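Local coordinates for protein activated BY transcription factor SSRB (Salmonella enterica, PDB 2WNW) that is a family 30 glycosyl hydrolase built of a closed eight-stranded TIM barrel and a beta-sandwich domain, and is probably an enzyme, at residues A[90-93]-A[98-101]; A[146-149]-A[153-156]; A[162-167]-A[218-223]; A[267-272]-A[314-319]. All blocks are in the same frame, centred on the assembly; numbering follows the deposited sequence.

Interaction 1 (A[90-93]-A[98-101]); sequences IQSC and GNYA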
# COMPACT_ATOMS: atom_id res chain seq x y z
N ILE A 90 -11.45 -31.10 -7.90
CA ILE A 90 -11.53 -32.49 -7.46
C ILE A 90 -13.05 -32.67 -7.44
O ILE A 90 -13.73 -32.16 -6.55
CB ILE A 90 -10.92 -32.66 -6.05
CG1 ILE A 90 -9.42 -32.33 -6.10
CG2 ILE A 90 -11.15 -34.09 -5.55
CD1 ILE A 90 -8.71 -32.40 -4.74
N GLN A 91 -13.55 -33.38 -8.45
CA GLN A 91 -14.98 -33.60 -8.67
C GLN A 91 -15.52 -32.31 -9.30
O GLN A 91 -14.76 -31.38 -9.56
CB GLN A 91 -15.72 -33.97 -7.38
CG GLN A 91 -15.16 -35.23 -6.72
CD GLN A 91 -16.10 -35.88 -5.72
OE1 GLN A 91 -16.80 -35.20 -4.96
NE2 GLN A 91 -16.10 -37.21 -5.70
N SER A 92 -16.82 -32.25 -9.55
CA SER A 92 -17.40 -31.08 -10.22
C SER A 92 -17.42 -29.72 -9.52
O SER A 92 -17.46 -29.62 -8.30
CB SER A 92 -18.83 -31.42 -10.65
OG SER A 92 -19.63 -31.74 -9.52
N CYS A 93 -17.36 -28.67 -10.34
CA CYS A 93 -17.45 -27.29 -9.88
C CYS A 93 -18.57 -26.74 -10.76
O CYS A 93 -19.14 -27.49 -11.56
CB CYS A 93 -16.13 -26.53 -10.09
SG CYS A 93 -15.61 -26.23 -11.79
N GLY A 98 -22.39 -30.71 -15.45
CA GLY A 98 -23.31 -31.04 -14.38
C GLY A 98 -22.53 -31.59 -13.20
O GLY A 98 -21.31 -31.70 -13.28
N ASN A 99 -23.21 -31.92 -12.12
CA ASN A 99 -22.54 -32.46 -10.94
C ASN A 99 -21.99 -33.85 -11.23
O ASN A 99 -22.59 -34.61 -11.99
CB ASN A 99 -23.51 -32.59 -9.76
CG ASN A 99 -24.04 -31.25 -9.28
OD1 ASN A 99 -23.32 -30.44 -8.70
ND2 ASN A 99 -25.33 -31.02 -9.52
N TYR A 100 -20.85 -34.18 -10.64
CA TYR A 100 -20.25 -35.50 -10.79
C TYR A 100 -19.27 -35.76 -9.66
O TYR A 100 -18.60 -34.84 -9.18
CB TYR A 100 -19.56 -35.67 -12.16
CG TYR A 100 -18.33 -34.83 -12.42
CD1 TYR A 100 -17.09 -35.19 -11.89
CD2 TYR A 100 -18.40 -33.68 -13.20
CE1 TYR A 100 -15.95 -34.42 -12.13
CE2 TYR A 100 -17.27 -32.90 -13.44
CZ TYR A 100 -16.05 -33.27 -12.91
OH TYR A 100 -14.95 -32.47 -13.13
N ALA A 101 -19.23 -37.01 -9.19
CA ALA A 101 -18.34 -37.40 -8.10
C ALA A 101 -17.66 -38.70 -8.49
O ALA A 101 -18.10 -39.40 -9.40
CB ALA A 101 -19.14 -37.59 -6.81
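Ser-92 and Tyr-100 hold 90-93 and 98-101 together in two ways, through a pair of hydrogen bonds and through a ring laid against the serine backbone. The bonds run in opposite directions. Ser-92 N gives a nearly straight bond to Tyr-100 O (3.2 Å), while Tyr-100 N donates to Ser-92 OG (2.9 Å), a hydroxyl doing the work that a backbone carbonyl would do in an antiparallel pair. Serine suits this place because its short side chain, with OG turned between the backbone N and the carbonyl carbon (chi1 60°), can take this N-H and still bond to Asp-204, so the oxygen is gripped twice. Both segments belong to the long loop that follows barrel strand 85-90, in the TIM-barrel domain, and the chain doubles back here like a hairpin although neither arm is a regular strand. From CB of Tyr-100 the ring lies against Ser-92. CG is 3.9 Å from Ser-92 CB, and CD2 comes to 3.4 Å of that same carbon, which sits over the ring face as a CH-pi contact, 3.7 Å from the centroid. Along the other rim CE1 approaches Ser-92 N at 3.5 Å, with that nitrogen above the same face. CZ stays close to Ser-92 N, and OH finishes 3.7 Å from Gln-91 O. A tyrosine fits because its flat face can lie against Ser-92 CB and N at once while its OH reaches on to Gln-91. Beyond the loop its ring also touches Arg-118 and Asp-119 of helix 117-122, while the Gln-91 side chain runs beside Ala-101.

Interaction 2 (A[146-149]-A[153-156]); sequences PPAF and NNDM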
# COMPACT_ATOMS: atom_id res chain seq x y z
N PRO A 146 -17.75 -32.62 -1.64
CA PRO A 146 -17.56 -34.06 -1.50
C PRO A 146 -18.79 -34.69 -2.15
O PRO A 146 -19.72 -33.98 -2.52
CB PRO A 146 -17.56 -34.27 0.02
CG PRO A 146 -17.07 -32.95 0.56
CD PRO A 146 -17.81 -31.96 -0.33
N PRO A 147 -18.81 -36.03 -2.30
CA PRO A 147 -19.98 -36.67 -2.92
C PRO A 147 -21.23 -36.34 -2.09
O PRO A 147 -21.13 -36.11 -0.89
CB PRO A 147 -19.63 -38.16 -2.84
CG PRO A 147 -18.12 -38.16 -2.88
CD PRO A 147 -17.77 -37.01 -1.96
N ALA A 148 -22.39 -36.31 -2.74
CA ALA A 148 -23.64 -35.98 -2.06
C ALA A 148 -23.93 -36.78 -0.80
O ALA A 148 -24.25 -36.21 0.24
CB ALA A 148 -24.81 -36.10 -3.03
N PHE A 149 -23.81 -38.11 -0.87
CA PHE A 149 -24.10 -38.94 0.29
C PHE A 149 -23.19 -38.73 1.49
O PHE A 149 -23.50 -39.18 2.59
CB PHE A 149 -24.12 -40.43 -0.09
CG PHE A 149 -22.76 -41.03 -0.34
CD1 PHE A 149 -22.10 -40.84 -1.55
CD2 PHE A 149 -22.15 -41.81 0.64
CE1 PHE A 149 -20.86 -41.42 -1.79
CE2 PHE A 149 -20.90 -42.40 0.41
CZ PHE A 149 -20.26 -42.20 -0.80
N ASN A 153 -26.56 -32.44 3.71
CA ASN A 153 -27.71 -32.08 2.88
C ASN A 153 -27.93 -33.03 1.70
O ASN A 153 -28.82 -32.80 0.88
CB ASN A 153 -27.54 -30.64 2.36
CG ASN A 153 -26.39 -30.50 1.39
OD1 ASN A 153 -25.39 -31.22 1.49
ND2 ASN A 153 -26.51 -29.58 0.44
N ASN A 154 -27.12 -34.08 1.62
CA ASN A 154 -27.26 -35.07 0.55
C ASN A 154 -27.35 -34.42 -0.84
O ASN A 154 -28.14 -34.84 -1.68
CB ASN A 154 -28.50 -35.93 0.82
CG ASN A 154 -28.64 -37.09 -0.14
OD1 ASN A 154 -27.67 -37.79 -0.43
ND2 ASN A 154 -29.86 -37.32 -0.62
N ASP A 155 -26.52 -33.41 -1.08
CA ASP A 155 -26.53 -32.70 -2.36
C ASP A 155 -25.20 -31.99 -2.55
O ASP A 155 -24.72 -31.33 -1.64
CB ASP A 155 -27.66 -31.65 -2.34
CG ASP A 155 -27.93 -31.03 -3.71
OD1 ASP A 155 -27.11 -31.17 -4.65
OD2 ASP A 155 -28.98 -30.37 -3.84
N MET A 156 -24.59 -32.14 -3.73
CA MET A 156 -23.31 -31.46 -3.98
C MET A 156 -23.52 -29.95 -4.04
O MET A 156 -22.61 -29.18 -3.73
CB MET A 156 -22.68 -31.97 -5.28
CG MET A 156 -22.15 -33.39 -5.18
SD MET A 156 -21.29 -33.91 -6.66
CE MET A 156 -19.69 -33.08 -6.46
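Ala-148 points its methyl toward the backbone of 153-156, Met-156 runs past it alongside the proline peptides, and Asn-154 turns its amide oxygen toward the start of the 3-10 turn at Ala-148 and Phe-149. The alanine CB lies 3.7 Å from Asp-155 N, and a small side chain suits a spot where the two backbones come this close. Its carbonyl takes a CA-H...O contact from Asn-154, with Ala-148 O 3.2 Å from Asn-154 CA. That residue has a left-handed backbone conformation, which asparagine tolerates well, and OD1 comes within 3.8 Å of Phe-149 CA because CG stands opposite the backbone N (chi1 -173°). Met-156 meets the first segment with its CG, 3.7 Å from Pro-146 O and 3.8 Å from Ala-148 N. The chain then bends at SD (chi3 78°), bringing CE to 4.0 Å from Pro-146 O; an unbranched, flexible methionine can follow such a path. The loop after barrel strand 138-143 folds back on itself here, its two arms running roughly antiparallel (152° between their directions). Around it, Met-156 is bonded by its backbone to Ser-205, Pro-146 and Pro-147 lie on Trp-170 of helix 167-183, and Phe-149 packs on Ser-106 and Leu-109 of helix 106-110.

Interaction 3 (A[162-167]-A[218-223]); sequences LRRECY and VQYLRP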
# COMPACT_ATOMS: atom_id res chain seq x y z
N LEU A 162 -19.55 -31.68 5.33
CA LEU A 162 -19.08 -33.05 5.25
C LEU A 162 -19.47 -33.71 6.57
O LEU A 162 -19.23 -33.16 7.64
CB LEU A 162 -17.55 -33.07 5.10
CG LEU A 162 -16.86 -34.44 5.05
CD1 LEU A 162 -17.36 -35.22 3.86
CD2 LEU A 162 -15.35 -34.25 4.97
N ARG A 163 -20.11 -34.87 6.50
CA ARG A 163 -20.50 -35.55 7.73
C ARG A 163 -19.22 -35.93 8.46
O ARG A 163 -18.27 -36.42 7.84
CB ARG A 163 -21.34 -36.80 7.42
CG ARG A 163 -22.75 -36.48 6.95
CD ARG A 163 -23.61 -37.74 6.92
NE ARG A 163 -23.26 -38.62 5.81
CZ ARG A 163 -23.04 -39.92 5.93
NH1 ARG A 163 -23.11 -40.51 7.11
NH2 ARG A 163 -22.76 -40.65 4.85
N ARG A 164 -19.19 -35.70 9.76
CA ARG A 164 -18.00 -36.01 10.55
C ARG A 164 -17.51 -37.44 10.35
O ARG A 164 -16.31 -37.69 10.34
CB ARG A 164 -18.26 -35.75 12.03
CG ARG A 164 -17.04 -36.02 12.91
CD ARG A 164 -15.88 -35.10 12.54
NE ARG A 164 -14.60 -35.61 13.04
CZ ARG A 164 -13.46 -34.93 13.01
NH1 ARG A 164 -13.42 -33.71 12.50
NH2 ARG A 164 -12.35 -35.48 13.48
N GLU A 165 -18.44 -38.38 10.18
CA GLU A 165 -18.05 -39.77 10.00
C GLU A 165 -17.53 -40.06 8.59
O GLU A 165 -17.17 -41.20 8.28
CB GLU A 165 -19.21 -40.71 10.34
CG GLU A 165 -20.46 -40.58 9.47
CD GLU A 165 -21.42 -39.51 9.95
OE1 GLU A 165 -22.59 -39.54 9.51
OE2 GLU A 165 -21.03 -38.63 10.75
N CYS A 166 -17.48 -39.03 7.74
CA CYS A 166 -16.99 -39.19 6.38
C CYS A 166 -15.67 -38.47 6.11
O CYS A 166 -15.22 -38.41 4.97
CB CYS A 166 -18.04 -38.71 5.37
SG CYS A 166 -19.55 -39.70 5.34
N TYR A 167 -15.05 -37.93 7.16
CA TYR A 167 -13.79 -37.22 6.97
C TYR A 167 -12.72 -38.15 6.41
O TYR A 167 -12.04 -37.81 5.44
CB TYR A 167 -13.31 -36.61 8.30
CG TYR A 167 -13.85 -35.22 8.56
CD1 TYR A 167 -15.21 -34.93 8.40
CD2 TYR A 167 -13.01 -34.19 8.98
CE1 TYR A 167 -15.72 -33.66 8.66
CE2 TYR A 167 -13.50 -32.91 9.25
CZ TYR A 167 -14.86 -32.65 9.09
OH TYR A 167 -15.35 -31.40 9.37
N VAL A 218 -4.69 -31.23 8.53
CA VAL A 218 -3.66 -31.78 9.41
C VAL A 218 -3.90 -33.18 9.97
O VAL A 218 -2.97 -33.98 10.05
CB VAL A 218 -3.41 -30.80 10.58
CG1 VAL A 218 -2.36 -31.37 11.53
CG2 VAL A 218 -2.95 -29.45 10.03
N GLN A 219 -5.13 -33.47 10.36
CA GLN A 219 -5.44 -34.78 10.92
C GLN A 219 -5.75 -35.87 9.90
O GLN A 219 -5.48 -37.05 10.14
CB GLN A 219 -6.60 -34.66 11.90
CG GLN A 219 -6.27 -33.90 13.17
CD GLN A 219 -7.50 -33.60 14.00
OE1 GLN A 219 -8.40 -34.43 14.11
NE2 GLN A 219 -7.54 -32.41 14.59
N TYR A 220 -6.31 -35.48 8.75
CA TYR A 220 -6.66 -36.47 7.75
C TYR A 220 -5.80 -36.50 6.48
O TYR A 220 -5.33 -37.57 6.09
CB TYR A 220 -8.13 -36.34 7.38
CG TYR A 220 -9.05 -36.68 8.54
CD1 TYR A 220 -9.29 -35.76 9.56
CD2 TYR A 220 -9.63 -37.94 8.63
CE1 TYR A 220 -10.09 -36.09 10.65
CE2 TYR A 220 -10.43 -38.28 9.72
CZ TYR A 220 -10.65 -37.35 10.73
OH TYR A 220 -11.44 -37.69 11.80
N LEU A 221 -5.60 -35.35 5.85
CA LEU A 221 -4.79 -35.33 4.63
C LEU A 221 -3.31 -35.58 4.87
O LEU A 221 -2.70 -36.42 4.21
CB LEU A 221 -4.97 -33.99 3.89
CG LEU A 221 -6.30 -33.78 3.16
CD1 LEU A 221 -6.32 -32.40 2.51
CD2 LEU A 221 -6.49 -34.87 2.11
N ARG A 222 -2.72 -34.86 5.82
CA ARG A 222 -1.30 -35.01 6.09
C ARG A 222 -0.83 -36.45 6.32
O ARG A 222 0.07 -36.92 5.62
CB ARG A 222 -0.89 -34.13 7.28
CG ARG A 222 -0.63 -32.67 6.88
CD ARG A 222 0.51 -32.59 5.88
NE ARG A 222 0.74 -31.23 5.40
CZ ARG A 222 1.36 -30.94 4.26
NH1 ARG A 222 1.81 -31.92 3.48
NH2 ARG A 222 1.50 -29.68 3.87
N PRO A 223 -1.44 -37.18 7.27
CA PRO A 223 -1.03 -38.56 7.53
C PRO A 223 -1.13 -39.46 6.30
O PRO A 223 -0.26 -40.30 6.05
CB PRO A 223 -2.00 -39.01 8.63
CG PRO A 223 -2.30 -37.74 9.35
CD PRO A 223 -2.50 -36.77 8.21
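This is an aromatic contact, with an arginine at its edge, between the start of helix 167-183 and the middle of helix 210-227, on the outside of the TIM barrel. Tyr-167 and Tyr-220 carry it. Their rings form an edge-to-face (T-shaped) pair, with the edge of Tyr-167 directed at the face of Tyr-220, centroids 5.5 Å apart and planes at 65°. The same face receives Tyr-167 CB, which stands 3.7 Å from the Tyr-220 centroid in a CH-pi contact and 3.6 Å from Tyr-220 CE2. Tyr-220 gets there because its CG is placed opposite the carbonyl carbon (chi1 -66°), sending the ring away from its own helix toward the neighbour, where it also touches Ala-168 and Ala-171, small residues that probably allow the ring to lie close to helix 167-183. Arg-164 approaches the hydroxyl end of Tyr-220. Its chain bends at chi2 (62°), so that CD passes over the centre of the Tyr-167 ring, 4.1 Å above its plane, before the guanidinium arrives at the edge of Tyr-220. There NH2 is 2.9 Å from Tyr-220 OH, but the angle is poor for a hydrogen bond, and the pair is best taken as a close polar contact. A long, partly aliphatic arginine suits this exposed border, since its methylenes pack on a ring while its charge stays near solvent. The arrangement belongs to the beta/alpha barrel, in which the helices following successive strands, here 138-143 and 190-192, lie side by side around the barrel wall.

Interaction 4 (A[267-272]-A[314-319]); sequences FHWYTG and LHDMIG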
# COMPACT_ATOMS: atom_id res chain seq x y z
N PHE A 267 -6.43 -17.20 -1.83
CA PHE A 267 -7.50 -16.21 -1.78
C PHE A 267 -7.99 -15.81 -3.16
O PHE A 267 -7.30 -16.01 -4.16
CB PHE A 267 -7.06 -14.96 -0.99
CG PHE A 267 -5.79 -14.33 -1.50
CD1 PHE A 267 -4.57 -14.64 -0.92
CD2 PHE A 267 -5.82 -13.43 -2.55
CE1 PHE A 267 -3.39 -14.05 -1.38
CE2 PHE A 267 -4.65 -12.84 -3.03
CZ PHE A 267 -3.43 -13.15 -2.44
N HIS A 268 -9.19 -15.24 -3.19
CA HIS A 268 -9.84 -14.81 -4.43
C HIS A 268 -10.04 -13.29 -4.36
O HIS A 268 -9.71 -12.66 -3.35
CB HIS A 268 -11.19 -15.51 -4.58
CG HIS A 268 -11.11 -17.01 -4.49
ND1 HIS A 268 -12.23 -17.81 -4.42
CD2 HIS A 268 -10.05 -17.85 -4.47
CE1 HIS A 268 -11.86 -19.08 -4.35
NE2 HIS A 268 -10.54 -19.13 -4.37
N TRP A 269 -10.59 -12.71 -5.42
CA TRP A 269 -10.78 -11.25 -5.46
C TRP A 269 -12.21 -10.76 -5.53
O TRP A 269 -12.44 -9.57 -5.75
CB TRP A 269 -10.01 -10.66 -6.65
CG TRP A 269 -10.60 -10.95 -8.03
CD1 TRP A 269 -11.91 -11.23 -8.32
CD2 TRP A 269 -9.92 -10.86 -9.29
NE1 TRP A 269 -12.08 -11.33 -9.69
CE2 TRP A 269 -10.88 -11.10 -10.30
CE3 TRP A 269 -8.59 -10.60 -9.66
CZ2 TRP A 269 -10.55 -11.09 -11.67
CZ3 TRP A 269 -8.27 -10.59 -11.02
CH2 TRP A 269 -9.24 -10.83 -12.00
N TYR A 270 -13.18 -11.64 -5.33
CA TYR A 270 -14.58 -11.26 -5.49
C TYR A 270 -15.18 -10.19 -4.59
O TYR A 270 -16.29 -9.73 -4.86
CB TYR A 270 -15.44 -12.53 -5.50
CG TYR A 270 -15.02 -13.50 -6.58
CD1 TYR A 270 -14.47 -14.74 -6.26
CD2 TYR A 270 -15.13 -13.17 -7.93
CE1 TYR A 270 -14.04 -15.63 -7.26
CE2 TYR A 270 -14.71 -14.04 -8.94
CZ TYR A 270 -14.16 -15.27 -8.59
OH TYR A 270 -13.74 -16.13 -9.57
N THR A 271 -14.49 -9.78 -3.53
CA THR A 271 -15.02 -8.72 -2.67
C THR A 271 -14.16 -7.45 -2.72
O THR A 271 -14.31 -6.55 -1.89
CB THR A 271 -15.16 -9.17 -1.19
OG1 THR A 271 -13.89 -9.58 -0.68
CG2 THR A 271 -16.16 -10.32 -1.09
N GLY A 272 -13.26 -7.37 -3.69
CA GLY A 272 -12.44 -6.18 -3.81
C GLY A 272 -10.97 -6.33 -3.47
O GLY A 272 -10.47 -7.44 -3.27
N LEU A 314 -5.24 -6.24 -14.02
CA LEU A 314 -4.00 -5.55 -13.71
C LEU A 314 -3.97 -4.93 -12.32
O LEU A 314 -2.99 -5.06 -11.60
CB LEU A 314 -3.72 -4.46 -14.76
CG LEU A 314 -3.31 -4.97 -16.14
CD1 LEU A 314 -3.27 -3.80 -17.12
CD2 LEU A 314 -1.94 -5.65 -16.06
N HIS A 315 -5.07 -4.28 -11.94
CA HIS A 315 -5.16 -3.64 -10.63
C HIS A 315 -5.01 -4.64 -9.49
O HIS A 315 -4.27 -4.40 -8.54
CB HIS A 315 -6.49 -2.90 -10.50
CG HIS A 315 -6.68 -2.23 -9.17
ND1 HIS A 315 -5.98 -1.10 -8.80
CD2 HIS A 315 -7.48 -2.54 -8.12
CE1 HIS A 315 -6.34 -0.74 -7.58
NE2 HIS A 315 -7.25 -1.60 -7.14
N ASP A 316 -5.70 -5.77 -9.58
CA ASP A 316 -5.60 -6.75 -8.51
C ASP A 316 -4.25 -7.44 -8.47
O ASP A 316 -3.68 -7.65 -7.40
CB ASP A 316 -6.72 -7.80 -8.62
CG ASP A 316 -6.93 -8.55 -7.32
OD1 ASP A 316 -6.46 -9.70 -7.19
OD2 ASP A 316 -7.56 -7.96 -6.42
N MET A 317 -3.71 -7.79 -9.64
CA MET A 317 -2.41 -8.44 -9.70
C MET A 317 -1.30 -7.57 -9.13
O MET A 317 -0.50 -8.03 -8.31
CB MET A 317 -2.08 -8.82 -11.15
CG MET A 317 -2.99 -9.90 -11.71
SD MET A 317 -2.69 -10.22 -13.46
CE MET A 317 -1.27 -11.32 -13.37
N ILE A 318 -1.25 -6.31 -9.55
CA ILE A 318 -0.22 -5.40 -9.06
C ILE A 318 -0.33 -5.24 -7.54
O ILE A 318 0.66 -5.35 -6.83
CB ILE A 318 -0.32 -4.03 -9.75
CG1 ILE A 318 0.04 -4.19 -11.24
CG2 ILE A 318 0.61 -3.02 -9.08
CD1 ILE A 318 -0.21 -2.95 -12.08
N GLY A 319 -1.54 -4.98 -7.06
CA GLY A 319 -1.73 -4.81 -5.63
C GLY A 319 -1.36 -6.04 -4.82
O GLY A 319 -0.72 -5.94 -3.77
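The indole of Trp-269 meets the carboxylate of Asp-316 at its edge: OD1 lies in the plane of the ring, 3.4 Å from CE3, and the two flat groups are turned 79° apart. Elsewhere the indole has aromatic company, with Tyr-313 packed edge-to-face and Phe-292 meeting it at a moderate tilt; a broad, flat tryptophan can meet both rings and the carboxylate at once. Its NE1 is hydrogen-bonded to Cys-296 O. Asp-316 comes across from helix 305-322 with its CB also close, 3.5 Å from Trp-269 CE3, and both carboxylate oxygens stand 3.7 Å from Trp-269 CB. Two torsions bring the groups together: the aspartate CG is swung away from its backbone N (chi1 -161°), and the tryptophan CG sits between backbone N and carbonyl carbon (chi1 72°). Trp-269 also begins a type I beta turn that ends at Gly-272 with a bond from Gly-272 N to Trp-269 O (3.1 Å). The backbone angles of Gly-272 would press a CB against the preceding carbonyl oxygen, which favours glycine here. The contact joins the loop leaving barrel strand 264-268 to the helix that follows strand 289-294. Thr-271 and His-315, beside it, pack on the second subunit. Between the two residues there is contact without a conventional hydrogen bond. The carboxylate is buried, and its charge is met by a salt bridge from OD2 to Lys-242, while OD1 faces the C-H edge of the indole, which is slightly positive and would probably favour a carboxylate oxygen weakly.

Interactions 1, 2 and 3 form a series: 2 touches both neighbours, while 1 and 3 stay about 8 Å apart at their nearest atoms. Interactions 1 and 2 (centres 11 Å apart) touch where Met-156 CE rests 3.3 Å from Ser-92 OG, packing the two loops together. Interactions 2 and 3 (centres about 16 Å apart) are tied by a probable hydrogen bond, Arg-163 NH2 to Phe-149 O (2.8 Å). Interaction 4 stands apart, about 27 Å from interaction 1 between centres. In TIM-barrel hydrolases the active site lies at the C-terminal ends of the strands; interactions 1 and 2 lie in loops leaving that end, while 3 and 4 each set a segment following a strand against an outer helix.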